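Local coordinates for polycomb protein Sfmbt (Drosophila melanogaster, PDB 5J8Y) that pairs through its SAM domain with the SAM domain of Scm, a link that probably connects PhoRC to PRC1 at Polycomb response elements, at residues 38-42 with 66-70. Numbering follows the deposited sequence.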
loop_
_atom_site.group_PDB
_atom_site.type_symbol
_atom_site.label_atom_id
_atom_site.label_comp_id
_atom_site.label_asym_id
_atom_site.label_seq_id
_atom_site.Cartn_x
_atom_site.Cartn_y
_atom_site.Cartn_z
ATOM N N LYS C 38 6.541 17.147 -11.192
ATOM C CA LYS C 38 7.258 16.411 -12.209
ATOM C C LYS C 38 7.825 15.114 -11.679
ATOM O O LYS C 38 7.636 14.066 -12.222
ATOM C CB LYS C 38 8.407 17.273 -12.744
ATOM C CG LYS C 38 9.457 16.601 -13.568
ATOM C CD LYS C 38 10.085 17.604 -14.520
ATOM C CE LYS C 38 11.003 16.900 -15.484
ATOM N NZ LYS C 38 10.368 16.344 -16.687
ATOM N N ARG C 39 8.532 15.185 -10.568
ATOM C CA ARG C 39 9.095 14.011 -9.970
ATOM C C ARG C 39 8.002 13.103 -9.440
ATOM O O ARG C 39 8.126 11.902 -9.485
ATOM C CB ARG C 39 10.093 14.354 -8.908
ATOM C CG ARG C 39 10.702 13.167 -8.220
ATOM C CD ARG C 39 11.523 12.206 -9.061
ATOM N NE ARG C 39 12.098 11.229 -8.165
ATOM C CZ ARG C 39 12.586 10.054 -8.480
ATOM N NH1 ARG C 39 12.654 9.628 -9.718
ATOM N NH2 ARG C 39 13.004 9.286 -7.511
ATOM N N LEU C 40 6.936 13.671 -8.962
ATOM C CA LEU C 40 5.834 12.896 -8.471
ATOM C C LEU C 40 5.384 11.856 -9.490
ATOM O O LEU C 40 5.432 10.678 -9.259
ATOM C CB LEU C 40 4.641 13.768 -8.180
ATOM C CG LEU C 40 3.477 13.095 -7.452
ATOM C CD1 LEU C 40 3.812 12.563 -6.080
ATOM C CD2 LEU C 40 2.262 13.974 -7.388
ATOM N N LEU C 41 4.970 12.369 -10.623
ATOM C CA LEU C 41 4.473 11.575 -11.721
ATOM C C LEU C 41 5.479 10.626 -12.319
ATOM O O LEU C 41 5.129 9.849 -13.141
ATOM C CB LEU C 41 3.906 12.456 -12.792
ATOM C CG LEU C 41 2.961 13.565 -12.448
ATOM C CD1 LEU C 41 2.612 14.280 -13.688
ATOM C CD2 LEU C 41 1.685 13.119 -11.797
ATOM N N GLN C 42 6.724 10.706 -11.910
ATOM C CA GLN C 42 7.770 9.853 -12.400
ATOM C C GLN C 42 7.978 8.708 -11.485
ATOM O O GLN C 42 8.484 7.704 -11.868
ATOM C CB GLN C 42 9.092 10.625 -12.522
ATOM C CG GLN C 42 9.222 11.491 -13.772
ATOM C CD GLN C 42 10.517 12.303 -13.813
ATOM O OE1 GLN C 42 10.856 13.016 -12.886
ATOM N NE2 GLN C 42 11.228 12.199 -14.910
ATOM N N ILE C 66 -1.410 8.373 -6.711
ATOM C CA ILE C 66 -0.762 8.995 -7.858
ATOM C C ILE C 66 -1.418 8.483 -9.179
ATOM O O ILE C 66 -1.724 9.223 -10.060
ATOM C CB ILE C 66 0.753 8.738 -7.878
ATOM C CG1 ILE C 66 1.466 9.385 -6.722
ATOM C CG2 ILE C 66 1.379 9.284 -9.117
ATOM C CD1 ILE C 66 2.887 8.952 -6.566
ATOM N N ALA C 67 -1.621 7.166 -9.236
ATOM C CA ALA C 67 -2.264 6.535 -10.363
ATOM C C ALA C 67 -3.622 7.173 -10.580
ATOM O O ALA C 67 -3.980 7.454 -11.674
ATOM C CB ALA C 67 -2.396 5.032 -10.164
ATOM N N GLN C 68 -4.360 7.398 -9.508
ATOM C CA GLN C 68 -5.671 8.011 -9.597
ATOM C C GLN C 68 -5.536 9.456 -10.059
ATOM O O GLN C 68 -6.363 9.973 -10.782
ATOM C CB GLN C 68 -6.398 7.953 -8.263
ATOM C CG GLN C 68 -7.876 8.315 -8.317
ATOM C CD GLN C 68 -8.755 7.228 -8.910
ATOM O OE1 GLN C 68 -8.289 6.148 -9.252
ATOM N NE2 GLN C 68 -10.041 7.520 -9.029
ATOM N N LEU C 69 -4.453 10.082 -9.655
ATOM C CA LEU C 69 -4.210 11.427 -10.015
ATOM C C LEU C 69 -4.080 11.483 -11.510
ATOM O O LEU C 69 -4.685 12.252 -12.147
ATOM C CB LEU C 69 -2.945 11.948 -9.397
ATOM C CG LEU C 69 -2.564 13.363 -9.835
ATOM C CD1 LEU C 69 -3.613 14.405 -9.522
ATOM C CD2 LEU C 69 -1.218 13.717 -9.276
ATOM N N LYS C 70 -3.260 10.609 -12.030
ATOM C CA LYS C 70 -2.989 10.512 -13.436
ATOM C C LYS C 70 -4.198 10.226 -14.296
ATOM O O LYS C 70 -4.146 10.459 -15.449
ATOM C CB LYS C 70 -1.909 9.498 -13.684
ATOM C CG LYS C 70 -0.528 9.908 -13.291
ATOM C CD LYS C 70 0.387 8.723 -13.235
ATOM C CE LYS C 70 1.810 9.097 -12.975
ATOM N NZ LYS C 70 2.764 7.977 -13.014
#
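Leu40 and Ile66 meet at the apolar centre of this contact, where the short helix 37-40 of the SAM domain packs against the long C-terminal helix 56-71 of the five-helix bundle. Their methyl groups touch with Leu40 CD1 3.8 Å from Ile66 CD1, and both residues are buried. Although the CA-to-CB bond of Leu40 runs sideways to helix 56-71, its branched end comes nearer and touches both Ile66 and Leu69: Leu40 CD2 also lies 4.0 Å from Leu69 CD2. Ile66 and Leu69, about one helical turn apart, both direct their CA-to-CB bonds toward the 38-42 segment and present apolar side chains to it. Around this centre, Trp9 packs on Leu40 and Leu69, while Ile48 of helix 45-51 lies against Ile66, tying the N-terminal region and a third helix into the same core.

Leu41 extends the apolar patch toward solvent, with its CD2 atom 3.9 Å from Leu69 CD2; Pro6 touches Leu41 and Leu69. The nearest CA atoms of the two segments are those of Leu41 and Ile66, 7.0 Å apart. At the polar edge, the exposed Lys70 lays its extended side chain alongside Leu41, its CE atom 4.0 Å from Leu41 CB, so that the aliphatic portion flanks the leucine while the charged end carries on to the backbone. The amine thereby joins the backbone of Leu41 to the last part of helix 56-71, through a hydrogen bond of 3.0 Å from Lys70 NZ to Leu41 O.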